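Long-range contacts in alginate lyase (Paenibacillus sp. FPU-7, PDB 6KFN), which cleaves the polysaccharide alginate by beta-elimination, using a chain folded as a right-handed parallel beta-helix: residues G86-G91 / G108-D113; S133-T138 / S171-G176. All blocks are in the same frame, centred on the assembly; numbering follows the deposited sequence. Where two conformers were deposited one is given.

Contact 1: G86-G91 / G108-D113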
loop_
_atom_site.group_PDB
_atom_site.type_symbol
_atom_site.label_atom_id
_atom_site.label_comp_id
_atom_site.label_asym_id
_atom_site.label_seq_id
_atom_site.Cartn_x
_atom_site.Cartn_y
_atom_site.Cartn_z
ATOM N N GLY A 86 9.390 -4.791 10.916
ATOM C CA GLY A 86 9.821 -6.170 10.973
ATOM C C GLY A 86 8.769 -7.183 11.291
ATOM O O GLY A 86 9.104 -8.286 11.675
ATOM N N LEU A 87 7.516 -6.885 11.110
ATOM C CA LEU A 87 6.408 -7.748 11.471
ATOM C C LEU A 87 5.760 -8.371 10.243
ATOM O O LEU A 87 5.758 -7.799 9.158
ATOM C CB LEU A 87 5.347 -6.925 12.203
ATOM C CG LEU A 87 5.812 -6.374 13.567
ATOM C CD1 LEU A 87 4.844 -5.334 14.084
ATOM C CD2 LEU A 87 5.902 -7.472 14.563
ATOM N N LYS A 88 5.154 -9.514 10.473
ATOM C CA LYS A 88 4.211 -10.110 9.533
ATOM C C LYS A 88 2.791 -9.742 9.949
ATOM O O LYS A 88 2.491 -9.664 11.157
ATOM C CB LYS A 88 4.385 -11.633 9.524
ATOM C CG LYS A 88 5.720 -12.103 9.012
ATOM C CD LYS A 88 5.936 -13.615 9.120
ATOM C CE LYS A 88 7.163 -14.086 8.442
ATOM N NZ LYS A 88 7.263 -15.571 8.599
ATOM N N MET A 89 1.919 -9.537 8.969
ATOM C CA MET A 89 0.514 -9.246 9.203
ATOM C C MET A 89 -0.314 -10.140 8.281
ATOM O O MET A 89 -0.066 -10.174 7.075
ATOM C CB MET A 89 0.136 -7.774 8.919
ATOM C CG MET A 89 0.609 -6.723 9.918
ATOM S SD MET A 89 2.295 -6.224 9.661
ATOM C CE MET A 89 2.410 -4.930 10.955
ATOM N N THR A 90 -1.292 -10.832 8.839
ATOM C CA THR A 90 -2.063 -11.785 8.078
ATOM C C THR A 90 -3.440 -11.983 8.661
ATOM O O THR A 90 -3.750 -11.537 9.763
ATOM C CB THR A 90 -1.278 -13.112 8.017
ATOM O OG1 THR A 90 -1.840 -13.979 7.031
ATOM C CG2 THR A 90 -1.259 -13.875 9.330
ATOM N N GLY A 91 -4.264 -12.734 7.915
ATOM C CA GLY A 91 -5.414 -13.346 8.544
ATOM C C GLY A 91 -6.551 -12.417 8.925
ATOM O O GLY A 91 -7.237 -12.643 9.939
ATOM N N GLY A 108 10.011 -3.222 6.589
ATOM C CA GLY A 108 10.354 -4.613 6.812
ATOM C C GLY A 108 9.151 -5.479 7.082
ATOM O O GLY A 108 9.277 -6.492 7.786
ATOM N N LEU A 109 7.985 -5.132 6.543
ATOM C CA LEU A 109 6.769 -5.867 6.789
ATOM C C LEU A 109 6.521 -6.921 5.716
ATOM O O LEU A 109 6.914 -6.775 4.557
ATOM C CB LEU A 109 5.574 -4.918 6.854
ATOM C CG LEU A 109 5.727 -3.730 7.809
ATOM C CD1 LEU A 109 4.404 -3.016 7.940
ATOM C CD2 LEU A 109 6.228 -4.170 9.180
ATOM N N GLU A 110 5.816 -7.963 6.118
ATOM C CA GLU A 110 5.343 -9.002 5.210
ATOM C C GLU A 110 3.849 -9.154 5.466
ATOM O O GLU A 110 3.469 -9.587 6.556
ATOM C CB GLU A 110 6.120 -10.299 5.450
ATOM C CG GLU A 110 5.773 -11.406 4.495
ATOM C CD GLU A 110 6.478 -12.733 4.760
ATOM O OE1 GLU A 110 7.431 -12.771 5.537
ATOM O OE2 GLU A 110 6.025 -13.736 4.180
ATOM N N ILE A 111 3.024 -8.764 4.480
ATOM C CA ILE A 111 1.583 -8.638 4.658
ATOM C C ILE A 111 0.932 -9.560 3.630
ATOM O O ILE A 111 1.181 -9.397 2.429
ATOM C CB ILE A 111 1.126 -7.187 4.466
ATOM C CG1 ILE A 111 1.869 -6.275 5.446
ATOM C CG2 ILE A 111 -0.383 -7.079 4.583
ATOM C CD1 ILE A 111 1.636 -4.813 5.217
ATOM N N TYR A 112 0.143 -10.531 4.092
ATOM C CA TYR A 112 -0.298 -11.579 3.180
ATOM C C TYR A 112 -1.515 -12.292 3.726
ATOM O O TYR A 112 -1.786 -12.313 4.930
ATOM C CB TYR A 112 0.849 -12.614 2.954
ATOM C CG TYR A 112 1.311 -13.269 4.246
ATOM C CD1 TYR A 112 2.225 -12.619 5.072
ATOM C CD2 TYR A 112 0.797 -14.473 4.699
ATOM C CE1 TYR A 112 2.625 -13.118 6.271
ATOM C CE2 TYR A 112 1.212 -15.006 5.968
ATOM C CZ TYR A 112 2.127 -14.284 6.730
ATOM O OH TYR A 112 2.602 -14.696 7.977
ATOM N N ASP A 113 -2.225 -12.941 2.798
ATOM C CA ASP A 113 -3.428 -13.717 3.096
ATOM C C ASP A 113 -4.484 -12.826 3.762
ATOM O O ASP A 113 -4.931 -13.015 4.891
ATOM C CB ASP A 113 -3.157 -14.995 3.878
ATOM C CG ASP A 113 -2.342 -16.008 3.101
ATOM O OD1 ASP A 113 -2.299 -15.972 1.866
ATOM O OD2 ASP A 113 -1.728 -16.865 3.801
HETATM O O HOH W 1 8.668 -9.199 8.379
HETATM O O HOH W 2 5.881 -16.097 5.696
HETATM O O HOH W 3 -1.892 -16.682 6.671
#

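Contact 2: S133-T138 / S171-G176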
loop_
_atom_site.group_PDB
_atom_site.type_symbol
_atom_site.label_atom_id
_atom_site.label_comp_id
_atom_site.label_asym_id
_atom_site.label_seq_id
_atom_site.Cartn_x
_atom_site.Cartn_y
_atom_site.Cartn_z
ATOM N N SER A 133 9.187 -3.755 2.146
ATOM C CA SER A 133 8.124 -4.639 2.584
ATOM C C SER A 133 7.630 -5.460 1.396
ATOM O O SER A 133 7.865 -5.101 0.257
ATOM C CB SER A 133 6.954 -3.820 3.183
ATOM O OG SER A 133 7.356 -3.155 4.386
ATOM N N HIS A 134 6.910 -6.544 1.695
ATOM C CA HIS A 134 6.333 -7.428 0.680
ATOM C C HIS A 134 4.874 -7.633 1.008
ATOM O O HIS A 134 4.548 -8.084 2.115
ATOM C CB HIS A 134 7.074 -8.762 0.662
ATOM C CG HIS A 134 6.637 -9.705 -0.436
ATOM N ND1 HIS A 134 6.962 -11.040 -0.402
ATOM C CD2 HIS A 134 5.932 -9.520 -1.568
ATOM C CE1 HIS A 134 6.484 -11.623 -1.490
ATOM N NE2 HIS A 134 5.845 -10.724 -2.211
ATOM N N ILE A 135 3.993 -7.334 0.037
ATOM C CA ILE A 135 2.572 -7.532 0.149
ATOM C C ILE A 135 2.172 -8.537 -0.926
ATOM O O ILE A 135 2.495 -8.336 -2.101
ATOM C CB ILE A 135 1.793 -6.212 -0.053
ATOM C CG1 ILE A 135 2.218 -5.170 0.983
ATOM C CG2 ILE A 135 0.307 -6.454 -0.040
ATOM C CD1 ILE A 135 1.790 -3.755 0.647
ATOM N N TYR A 136 1.476 -9.610 -0.537
ATOM C CA TYR A 136 1.082 -10.631 -1.498
ATOM C C TYR A 136 -0.186 -11.302 -0.997
ATOM O O TYR A 136 -0.569 -11.164 0.163
ATOM C CB TYR A 136 2.252 -11.619 -1.767
ATOM C CG TYR A 136 2.737 -12.409 -0.580
ATOM C CD1 TYR A 136 3.659 -11.872 0.314
ATOM C CD2 TYR A 136 2.335 -13.719 -0.386
ATOM C CE1 TYR A 136 4.142 -12.616 1.382
ATOM C CE2 TYR A 136 2.808 -14.468 0.670
ATOM C CZ TYR A 136 3.716 -13.933 1.555
ATOM O OH TYR A 136 4.179 -14.701 2.589
ATOM N N ASN A 137 -0.865 -12.042 -1.884
ATOM C CA ASN A 137 -2.044 -12.826 -1.494
ATOM C C ASN A 137 -3.097 -11.959 -0.792
ATOM O O ASN A 137 -3.436 -12.157 0.377
ATOM C CB ASN A 137 -1.663 -14.026 -0.619
ATOM C CG ASN A 137 -0.939 -15.057 -1.372
ATOM O OD1 ASN A 137 -0.693 -14.949 -2.555
ATOM N ND2 ASN A 137 -0.494 -16.086 -0.634
ATOM N N THR A 138 -3.639 -11.016 -1.566
ATOM C CA THR A 138 -4.734 -10.139 -1.129
ATOM C C THR A 138 -5.965 -10.417 -1.967
ATOM O O THR A 138 -5.895 -11.066 -3.011
ATOM C CB THR A 138 -4.340 -8.665 -1.249
ATOM O OG1 THR A 138 -4.020 -8.396 -2.610
ATOM C CG2 THR A 138 -3.123 -8.312 -0.401
ATOM N N SER A 171 8.119 2.822 -1.029
ATOM C CA SER A 171 9.520 2.833 -1.439
ATOM C C SER A 171 10.164 1.483 -1.232
ATOM O O SER A 171 10.219 0.982 -0.116
ATOM C CB SER A 171 10.278 3.897 -0.645
ATOM O OG SER A 171 11.601 3.961 -1.022
ATOM N N GLY A 172 10.668 0.865 -2.301
ATOM C CA GLY A 172 11.348 -0.403 -2.130
ATOM C C GLY A 172 10.432 -1.519 -1.676
ATOM O O GLY A 172 10.824 -2.349 -0.844
ATOM N N VAL A 173 9.210 -1.549 -2.182
ATOM C CA VAL A 173 8.229 -2.570 -1.829
ATOM C C VAL A 173 8.098 -3.572 -2.962
ATOM O O VAL A 173 8.144 -3.214 -4.126
ATOM C CB VAL A 173 6.869 -1.902 -1.455
ATOM C CG1 VAL A 173 5.739 -2.868 -1.081
ATOM C CG2 VAL A 173 7.082 -0.936 -0.269
ATOM N N ARG A 174 7.872 -4.815 -2.605
ATOM C CA ARG A 174 7.517 -5.864 -3.549
ATOM C C ARG A 174 6.040 -6.153 -3.374
ATOM O O ARG A 174 5.586 -6.379 -2.261
ATOM C CB ARG A 174 8.305 -7.132 -3.246
ATOM C CG ARG A 174 8.197 -8.191 -4.327
ATOM C CD ARG A 174 9.084 -9.380 -3.926
ATOM N NE ARG A 174 10.465 -9.071 -4.239
ATOM C CZ ARG A 174 11.008 -9.174 -5.452
ATOM N NH1 ARG A 174 10.311 -9.637 -6.483
ATOM N NH2 ARG A 174 12.264 -8.802 -5.647
ATOM N N ILE A 175 5.298 -6.116 -4.466
ATOM C CA ILE A 175 3.868 -6.342 -4.436
ATOM C C ILE A 175 3.562 -7.480 -5.402
ATOM O O ILE A 175 4.049 -7.475 -6.535
ATOM C CB ILE A 175 3.034 -5.086 -4.730
ATOM C CG1 ILE A 175 3.538 -3.925 -3.877
ATOM C CG2 ILE A 175 1.562 -5.359 -4.504
ATOM C CD1 ILE A 175 2.889 -2.589 -4.187
ATOM N N GLY A 176 2.759 -8.441 -4.944
ATOM C CA GLY A 176 2.484 -9.648 -5.692
ATOM C C GLY A 176 3.426 -10.758 -5.292
ATOM O O GLY A 176 4.397 -10.531 -4.560
HETATM O O HOH W 4 11.224 -5.282 -0.654
#

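Contact 1: G86-G91 / G108-D113
The Y112 ring is covered on one face by T90, whose CB stands 4.0 Å from the ring centroid and 21° off the ring normal, a CH-pi contact set toward the rim. On the side away from T90 the nearly parallel ring of Y136 meets it, strongly displaced, while K88 CB and D113 OD2 approach the edge. This position follows from chi1 of 59°, which wedges CG between the backbone N and the carbonyl carbon. T90 is fixed in turn because OG1, anti to its backbone N, donates to Y112 O at 2.7 Å, 36° above the carbonyl plane; one water donates to both T90 OG1 and D113 OD2. An alanine at Y112 would remove the ring that T90 CB lies over and Y136 meets, and would probably leave both less firmly packed. Strands 88-90 and 110-112 run parallel as neighbours from successive coils of a beta-helix, with M89 as the bridging residue: its N donates to E110 O at 2.9 Å and its O accepts from Y112 N at 3.0 Å. Extended K88 and E110 lie alongside one another, pointing the same way. K88 CE meets E110 OE1, at 3.2 Å, whereas K88 NZ stays 4.2 Å from OE1, beyond a salt bridge. A water donates to E110 OE2 and holds NZ weakly, and the same OE2 is bonded by Y136 OH. On the face opposite K88 and E110, M89 bends at chi2 and sets CE 4.1 Å from CD1 of L109, which precedes the strand; M89, L109 and I111 pack on I96.

Contact 2: S133-T138 / S171-G176
S133, I135 and R174 have the most surface buried here, and each is gripped mainly through its backbone. S133 contributes its carbonyl: R174 N donates to S133 O at 2.9 Å, nearly along the C=O axis, and V173 CG1 closes on the same oxygen at 3.4 Å. Its hydroxyl points elsewhere, to R131 O and L109 N. I135 uses both of its peptide atoms, its N donating to R174 O at 3.0 Å and its O accepting from G176 N at 2.9 Å, so the parallel register is fixed on either side of it. Its side chain meets V173 only loosely, CD1 to CG1 at 4.4 Å, and packs with I175 against I149 of the strand 149-151. R174 works on the other face of the strands, where its methylene chain crosses the H134 ring obliquely. R174 CD sits 4.0 Å from the ring centroid, 15° off the normal, and Y136 CD1 lies over the centre of the opposite face, so the imidazole is sandwiched. The guanidinium, turned by the bend at chi3, stands 88° to the imidazole plane and does not stack on it. The ring's rotation is set by H134 NE2, which donates to G176 O at 2.8 Å with the acceptor 1° out of the ring plane. NE2 therefore carries a proton; the guanidinium of R174 may slightly disfavour a second one on the ring. Backbone bonding between parallel strands of successive turns, aliphatic residues inward and polar ones outward, is characteristic of the right-handed beta-helix of the pectate lyase-like clan.

From the N terminus, contact 1 opens at 86-91, runs through strands 94-99 and 105-107, and closes at 108-113 after 16 intervening residues. The chain then passes 119-122 and 129-131 before contact 2 opens at 133-138; its return at 171-176 takes 32 residues, including strand 149-151 and the start of strand 169-171. The two closures are in series and neither nest nor cross. They adjoin because strands 110-114 and 134-136 are neighbours: H134 N lies 2.9 Å from L109 O, a probable backbone hydrogen bond. Strands 88-92, 110-114, 134-136 and 174-175 thus lie side by side on one face of four successive coils, packed through I96 and I149 on strands 94-99 and 149-151 of the ten-stranded parallel sheet.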